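Local coordinates for protein fructuronate-tagaturonate epimerase UxaE from Cohnella laeviribosi in complex with 1 glycerol (Cohnella laeviribosi, PDB 6IL9) that probably interconverts fructuronate and tagaturonate as a zinc-containing TIM-barrel epimerase, at residues A[87-99]-A[115-127]. Numbering follows the deposited sequence.
Sequences FGKQSATIGLGDR and AIHPILAQQSIRE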
ATOM      1  N   PHE A  87      12.908  -5.095   5.568  1.00 17.31           N
ATOM      2  CA  PHE A  87      12.655  -6.327   6.307  1.00 17.44           C
ATOM      3  C   PHE A  87      13.280  -7.571   5.695  1.00 21.17           C
ATOM      4  O   PHE A  87      13.352  -8.600   6.379  1.00 23.10           O
ATOM      5  CB  PHE A  87      11.142  -6.558   6.457  1.00 18.88           C
ATOM      6  CG  PHE A  87      10.507  -5.602   7.411  1.00 19.04           C
ATOM      7  CD1 PHE A  87      10.778  -5.692   8.766  1.00 20.64           C
ATOM      8  CD2 PHE A  87       9.702  -4.573   6.950  1.00 20.07           C
ATOM      9  CE1 PHE A  87      10.222  -4.783   9.663  1.00 20.35           C
ATOM     10  CE2 PHE A  87       9.151  -3.660   7.832  1.00 20.43           C
ATOM     11  CZ  PHE A  87       9.403  -3.768   9.180  1.00 20.06           C
ATOM     12  N   GLY A  88      13.724  -7.522   4.452  1.00 22.12           N
ATOM     13  CA  GLY A  88      14.177  -8.741   3.798  1.00 23.31           C
ATOM     14  C   GLY A  88      12.990  -9.628   3.449  1.00 26.97           C
ATOM     15  O   GLY A  88      11.832  -9.276   3.650  1.00 26.70           O
ATOM     16  N   LYS A  89      13.292 -10.817   2.926  1.00 22.17           N
ATOM     17  CA  LYS A  89      12.271 -11.596   2.232  1.00 20.94           C
ATOM     18  C   LYS A  89      11.823 -12.853   2.979  1.00 21.56           C
ATOM     19  O   LYS A  89      11.095 -13.669   2.397  1.00 21.86           O
ATOM     20  CB  LYS A  89      12.763 -11.952   0.822  1.00 22.56           C
ATOM     21  CG  LYS A  89      14.083 -12.699   0.779  1.00 24.98           C
ATOM     22  CD  LYS A  89      14.679 -12.714  -0.633  1.00 18.97           C
ATOM     23  CE  LYS A  89      15.599 -11.537  -0.838  1.00 21.06           C
ATOM     24  NZ  LYS A  89      16.224 -11.564  -2.191  1.00 20.89           N
ATOM     25  N   GLN A  90      12.186 -13.023   4.253  1.00 21.01           N
ATOM     26  CA  GLN A  90      11.875 -14.250   4.988  1.00 22.52           C
ATOM     27  C   GLN A  90      10.869 -14.050   6.117  1.00 25.04           C
ATOM     28  O   GLN A  90      11.000 -14.636   7.194  1.00 27.39           O
ATOM     29  CB  GLN A  90      13.146 -14.872   5.552  1.00 23.38           C
ATOM     30  CG  GLN A  90      13.799 -15.808   4.592  1.00 24.88           C
ATOM     31  CD  GLN A  90      12.856 -16.880   4.106  1.00 24.25           C
ATOM     32  OE1 GLN A  90      12.150 -17.540   4.889  1.00 27.18           O
ATOM     33  NE2 GLN A  90      12.819 -17.049   2.799  1.00 22.26           N
ATOM     34  N   SER A  91       9.838 -13.250   5.882  1.00 21.68           N
ATOM     35  CA  SER A  91       8.828 -13.000   6.899  1.00 20.03           C
ATOM     36  C   SER A  91       7.558 -12.555   6.191  1.00 17.49           C
ATOM     37  O   SER A  91       7.523 -12.419   4.964  1.00 19.18           O
ATOM     38  CB  SER A  91       9.295 -11.946   7.907  1.00 24.97           C
ATOM     39  OG  SER A  91       9.606 -10.735   7.234  1.00 22.19           O
ATOM     40  N   ALA A  92       6.509 -12.338   6.975  1.00 17.41           N
ATOM     41  CA  ALA A  92       5.252 -11.822   6.446  1.00 17.50           C
ATOM     42  C   ALA A  92       5.214 -10.300   6.553  1.00 14.92           C
ATOM     43  O   ALA A  92       5.659  -9.728   7.548  1.00 16.55           O
ATOM     44  CB  ALA A  92       4.072 -12.422   7.207  1.00 20.85           C
ATOM     45  N   THR A  93       4.691  -9.646   5.513  1.00 16.57           N
ATOM     46  CA  THR A  93       4.517  -8.197   5.521  1.00 15.41           C
ATOM     47  C   THR A  93       3.129  -7.858   4.991  1.00 13.98           C
ATOM     48  O   THR A  93       2.570  -8.568   4.148  1.00 15.00           O
ATOM     49  CB  THR A  93       5.604  -7.463   4.672  1.00 13.65           C
ATOM     50  OG1 THR A  93       5.704  -8.068   3.371  1.00 14.63           O
ATOM     51  CG2 THR A  93       6.997  -7.514   5.355  1.00 15.38           C
ATOM     52  N   ILE A  94       2.555  -6.774   5.505  1.00 14.06           N
ATOM     53  CA  ILE A  94       1.289  -6.284   4.973  1.00 13.51           C
ATOM     54  C   ILE A  94       1.454  -4.809   4.649  1.00 15.08           C
ATOM     55  O   ILE A  94       1.990  -4.045   5.463  1.00 15.90           O
ATOM     56  CB  ILE A  94       0.109  -6.521   5.935  1.00 17.58           C
ATOM     57  CG1 ILE A  94      -1.164  -5.957   5.301  1.00 17.48           C
ATOM     58  CG2 ILE A  94       0.378  -5.925   7.327  1.00 15.98           C
ATOM     59  CD1 ILE A  94      -2.460  -6.521   5.863  1.00 20.82           C
ATOM     60  N   GLY A  95       1.022  -4.418   3.451  1.00 16.63           N
ATOM     61  CA  GLY A  95       1.054  -3.020   3.061  1.00 15.14           C
ATOM     62  C   GLY A  95      -0.215  -2.352   3.543  1.00 15.81           C
ATOM     63  O   GLY A  95      -1.319  -2.812   3.237  1.00 15.09           O
ATOM     64  N   LEU A  96      -0.073  -1.300   4.331  1.00 15.92           N
ATOM     65  CA  LEU A  96      -1.208  -0.649   4.977  1.00 16.93           C
ATOM     66  C   LEU A  96      -1.282   0.791   4.464  1.00 15.86           C
ATOM     67  O   LEU A  96      -0.980   1.751   5.189  1.00 17.90           O
ATOM     68  CB  LEU A  96      -1.064  -0.741   6.507  1.00 17.33           C
ATOM     69  CG  LEU A  96      -1.215  -2.187   7.024  1.00 17.16           C
ATOM     70  CD1 LEU A  96      -0.724  -2.345   8.470  1.00 19.21           C
ATOM     71  CD2 LEU A  96      -2.667  -2.697   6.866  1.00 19.83           C
ATOM     72  N   GLY A  97      -1.693   0.927   3.205  1.00 15.85           N
ATOM     73  CA  GLY A  97      -1.766   2.238   2.582  1.00 15.91           C
ATOM     74  C   GLY A  97      -2.823   3.120   3.227  1.00 16.45           C
ATOM     75  O   GLY A  97      -3.909   2.667   3.600  1.00 17.96           O
ATOM     76  N   ASP A  98      -2.502   4.400   3.330  1.00 15.58           N
ATOM     77  CA  ASP A  98      -3.343   5.361   4.036  1.00 16.35           C
ATOM     78  C   ASP A  98      -3.433   6.618   3.174  1.00 19.24           C
ATOM     79  O   ASP A  98      -2.499   7.425   3.143  1.00 19.63           O
ATOM     80  CB  ASP A  98      -2.764   5.654   5.411  1.00 17.16           C
ATOM     81  CG  ASP A  98      -3.625   6.600   6.217  1.00 18.92           C
ATOM     82  OD1 ASP A  98      -4.731   6.976   5.752  1.00 20.37           O
ATOM     83  OD2 ASP A  98      -3.182   6.971   7.319  1.00 19.93           O
ATOM     84  N   ARG A  99      -4.565   6.773   2.489  1.00 15.07           N
ATOM     85  CA  ARG A  99      -4.834   7.907   1.616  1.00 18.28           C
ATOM     86  C   ARG A  99      -5.129   9.177   2.387  1.00 19.93           C
ATOM     87  O   ARG A  99      -5.129  10.258   1.790  1.00 18.07           O
ATOM     88  CB  ARG A  99      -6.024   7.595   0.705  1.00 17.74           C
ATOM     89  CG  ARG A  99      -5.749   6.471  -0.242  1.00 15.84           C
ATOM     90  CD  ARG A  99      -7.004   5.975  -0.921  1.00 16.83           C
ATOM     91  NE  ARG A  99      -6.656   5.113  -2.048  1.00 16.94           N
ATOM     92  CZ  ARG A  99      -7.545   4.557  -2.858  1.00 17.44           C
ATOM     93  NH1 ARG A  99      -8.843   4.748  -2.654  1.00 18.73           N
ATOM     94  NH2 ARG A  99      -7.128   3.799  -3.864  1.00 19.48           N
ATOM     95  N   ALA A 115       2.454 -11.869  14.137  1.00 19.45           N
ATOM     96  CA  ALA A 115       3.735 -12.153  13.488  1.00 19.71           C
ATOM     97  C   ALA A 115       3.689 -11.652  12.046  1.00 18.46           C
ATOM     98  O   ALA A 115       3.652 -12.414  11.081  1.00 19.31           O
ATOM     99  CB  ALA A 115       4.058 -13.641  13.552  1.00 22.60           C
ATOM    100  N   ILE A 116       3.669 -10.329  11.918  1.00 18.73           N
ATOM    101  CA  ILE A 116       3.691  -9.694  10.601  1.00 16.30           C
ATOM    102  C   ILE A 116       4.269  -8.300  10.778  1.00 17.78           C
ATOM    103  O   ILE A 116       4.071  -7.661  11.816  1.00 20.96           O
ATOM    104  CB  ILE A 116       2.285  -9.666   9.952  1.00 17.10           C
ATOM    105  CG1 ILE A 116       2.384  -9.248   8.476  1.00 16.00           C
ATOM    106  CG2 ILE A 116       1.345  -8.758  10.739  1.00 17.92           C
ATOM    107  CD1 ILE A 116       1.130  -9.588   7.650  1.00 15.43           C
ATOM    108  N   HIS A 117       5.028  -7.854   9.779  1.00 16.82           N
ATOM    109  CA  HIS A 117       5.652  -6.536   9.819  1.00 17.07           C
ATOM    110  C   HIS A 117       4.839  -5.573   8.986  1.00 16.21           C
ATOM    111  O   HIS A 117       4.489  -5.904   7.845  1.00 15.80           O
ATOM    112  CB  HIS A 117       7.076  -6.592   9.271  1.00 18.09           C
ATOM    113  CG  HIS A 117       7.970  -7.525  10.016  1.00 19.99           C
ATOM    114  ND1 HIS A 117       8.367  -7.290  11.315  1.00 21.65           N
ATOM    115  CD2 HIS A 117       8.556  -8.689   9.645  1.00 22.12           C
ATOM    116  CE1 HIS A 117       9.147  -8.277  11.717  1.00 22.80           C
ATOM    117  NE2 HIS A 117       9.282  -9.136  10.721  1.00 24.68           N
ATOM    118  N   PRO A 118       4.537  -4.381   9.506  1.00 15.55           N
ATOM    119  CA  PRO A 118       3.702  -3.436   8.752  1.00 16.29           C
ATOM    120  C   PRO A 118       4.483  -2.526   7.828  1.00 17.55           C
ATOM    121  O   PRO A 118       5.469  -1.912   8.242  1.00 18.04           O
ATOM    122  CB  PRO A 118       3.018  -2.623   9.860  1.00 16.19           C
ATOM    123  CG  PRO A 118       4.068  -2.587  10.971  1.00 15.19           C
ATOM    124  CD  PRO A 118       4.828  -3.914  10.874  1.00 15.15           C
ATOM    125  N   ILE A 119       4.053  -2.428   6.574  1.00 15.72           N
ATOM    126  CA  ILE A 119       4.505  -1.367   5.682  1.00 15.67           C
ATOM    127  C   ILE A 119       3.483  -0.249   5.869  1.00 16.64           C
ATOM    128  O   ILE A 119       2.459  -0.189   5.189  1.00 17.80           O
ATOM    129  CB  ILE A 119       4.617  -1.841   4.233  1.00 17.44           C
ATOM    130  CG1 ILE A 119       5.380  -3.175   4.164  1.00 18.12           C
ATOM    131  CG2 ILE A 119       5.304  -0.766   3.379  1.00 18.48           C
ATOM    132  CD1 ILE A 119       6.793  -3.155   4.773  1.00 19.11           C
ATOM    133  N   LEU A 120       3.753   0.626   6.843  1.00 15.99           N
ATOM    134  CA  LEU A 120       2.738   1.586   7.285  1.00 16.52           C
ATOM    135  C   LEU A 120       2.644   2.793   6.377  1.00 20.27           C
ATOM    136  O   LEU A 120       1.611   3.472   6.365  1.00 19.07           O
ATOM    137  CB  LEU A 120       3.042   2.081   8.696  1.00 19.87           C
ATOM    138  CG  LEU A 120       2.724   1.225   9.893  1.00 21.13           C
ATOM    139  CD1 LEU A 120       3.220   1.998  11.099  1.00 23.89           C
ATOM    140  CD2 LEU A 120       1.219   1.008   9.990  1.00 19.49           C
ATOM    141  N   ALA A 121       3.723   3.110   5.669  1.00 16.91           N
ATOM    142  CA  ALA A 121       3.772   4.213   4.721  1.00 17.45           C
ATOM    143  C   ALA A 121       3.762   3.600   3.333  1.00 18.49           C
ATOM    144  O   ALA A 121       4.755   3.004   2.905  1.00 21.85           O
ATOM    145  CB  ALA A 121       5.021   5.068   4.942  1.00 14.70           C
ATOM    146  N   GLN A 122       2.647   3.729   2.630  1.00 16.27           N
ATOM    147  CA  GLN A 122       2.549   3.137   1.298  1.00 17.34           C
ATOM    148  C   GLN A 122       1.523   3.932   0.514  1.00 18.29           C
ATOM    149  O   GLN A 122       0.343   3.896   0.858  1.00 19.08           O
ATOM    150  CB  GLN A 122       2.145   1.665   1.387  1.00 17.17           C
ATOM    151  CG  GLN A 122       1.782   1.062   0.040  1.00 16.68           C
ATOM    152  CD  GLN A 122       0.691   0.022   0.155  1.00 20.30           C
ATOM    153  OE1 GLN A 122       0.928  -1.082   0.632  1.00 19.35           O
ATOM    154  NE2 GLN A 122      -0.514   0.369  -0.278  1.00 17.25           N
ATOM    155  N   GLN A 123       1.967   4.650  -0.518  1.00 17.42           N
ATOM    156  CA  GLN A 123       1.057   5.347  -1.420  1.00 18.47           C
ATOM    157  C   GLN A 123       1.671   5.338  -2.811  1.00 21.44           C
ATOM    158  O   GLN A 123       2.898   5.354  -2.961  1.00 21.61           O
ATOM    159  CB  GLN A 123       0.794   6.797  -0.974  1.00 18.61           C
ATOM    160  CG  GLN A 123      -0.189   6.951   0.197  1.00 18.31           C
ATOM    161  CD  GLN A 123      -1.612   6.622  -0.206  1.00 17.90           C
ATOM    162  OE1 GLN A 123      -2.349   7.493  -0.683  1.00 19.65           O
ATOM    163  NE2 GLN A 123      -2.008   5.362  -0.033  1.00 18.74           N
ATOM    164  N   SER A 124       0.809   5.296  -3.821  1.00 18.98           N
ATOM    165  CA  SER A 124       1.242   5.362  -5.210  1.00 22.98           C
ATOM    166  C   SER A 124       1.363   6.811  -5.663  1.00 23.15           C
ATOM    167  O   SER A 124       0.813   7.727  -5.050  1.00 19.68           O
ATOM    168  CB  SER A 124       0.262   4.628  -6.131  1.00 22.43           C
ATOM    169  OG  SER A 124      -0.966   5.336  -6.236  1.00 23.24           O
ATOM    170  N   ILE A 125       2.090   6.995  -6.772  1.00 26.06           N
ATOM    171  CA  ILE A 125       2.223   8.315  -7.384  1.00 26.53           C
ATOM    172  C   ILE A 125       0.853   8.874  -7.744  1.00 25.49           C
ATOM    173  O   ILE A 125       0.570  10.060  -7.532  1.00 25.58           O
ATOM    174  CB  ILE A 125       3.148   8.236  -8.615  1.00 28.98           C
ATOM    175  CG1 ILE A 125       4.578   7.921  -8.187  1.00 31.07           C
ATOM    176  CG2 ILE A 125       3.107   9.531  -9.395  1.00 32.86           C
ATOM    177  CD1 ILE A 125       5.214   9.018  -7.356  1.00 28.73           C
ATOM    178  N   ARG A 126      -0.029   8.020  -8.279  1.00 24.94           N
ATOM    179  CA  ARG A 126      -1.384   8.451  -8.603  1.00 26.52           C
ATOM    180  C   ARG A 126      -2.156   8.857  -7.352  1.00 22.90           C
ATOM    181  O   ARG A 126      -2.877   9.858  -7.357  1.00 23.28           O
ATOM    182  CB  ARG A 126      -2.123   7.335  -9.343  1.00 30.60           C
ATOM    183  CG  ARG A 126      -3.620   7.585  -9.496  1.00 32.89           C
ATOM    184  CD  ARG A 126      -4.220   6.654 -10.519  1.00 36.11           C
ATOM    185  NE  ARG A 126      -3.612   6.864 -11.830  1.00 42.55           N
ATOM    186  CZ  ARG A 126      -3.334   5.887 -12.687  1.00 46.27           C
ATOM    187  NH1 ARG A 126      -3.614   4.628 -12.369  1.00 47.39           N
ATOM    188  NH2 ARG A 126      -2.776   6.170 -13.857  1.00 45.36           N
ATOM    189  N   GLU A 127      -2.025   8.085  -6.270  1.00 22.61           N
ATOM    190  CA  GLU A 127      -2.712   8.443  -5.032  1.00 19.76           C
ATOM    191  C   GLU A 127      -2.245   9.792  -4.500  1.00 21.09           C
ATOM    192  O   GLU A 127      -3.052  10.577  -3.993  1.00 21.72           O
ATOM    193  CB  GLU A 127      -2.489   7.363  -3.980  1.00 19.03           C
ATOM    194  CG  GLU A 127      -3.409   6.181  -4.127  1.00 21.17           C
ATOM    195  CD  GLU A 127      -3.004   5.018  -3.240  1.00 21.82           C
ATOM    196  OE1 GLU A 127      -1.819   4.606  -3.275  1.00 23.90           O
ATOM    197  OE2 GLU A 127      -3.878   4.511  -2.503  1.00 19.90           O
TER
HETATM  198  O   HOH W   1       6.514 -13.000   9.862  1.00 26.73           O
HETATM  199  O   HOH W   2      -4.517   2.210  -4.107  1.00 27.86           O
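Arg99 and Glu127 form a salt bridge, Arg99 NE meeting Glu127 OE2 at 2.9 Å, nearly straight (177°). The oxygen lies in the guanidinium plane and uses its anti lone pair. Glu127 OE1 accepts from Ser124 N while Ser124 OG accepts from Glu127 N, a capping box that fixes the acid. The parallel strands are joined by four backbone bonds, from His117 N to Ala92 O (3.0 Å) at one end to Leu96 N to Ile119 O at the other. Gln122, whose main polar partner is Thr367, sits about 4 Å from a bound glycerol, beside the zinc-containing pocket; a beta carbon on Gly95 would run into its OE1 as placed. Ahead of strand 93-96, the Phe87 and His117 rings form an offset stack, planes at 14°; His117 CG is anti to its carbonyl carbon (chi1 -59°), which lays the imidazole against the phenyl face, and Ile119 CD1 meets the phenyl edge. Replacing Phe87 by an alanine would remove the stack and is likely to leave the imidazole free to turn. On the face carrying Ile94 and Pro118, Ile116 CD1 reaches Ile94 CB. Strands 93-96 and 117-124, the barrel's first two, form a beta-alpha-beta unit with helix 104-111, flanked by strands 363-367 and 156-162.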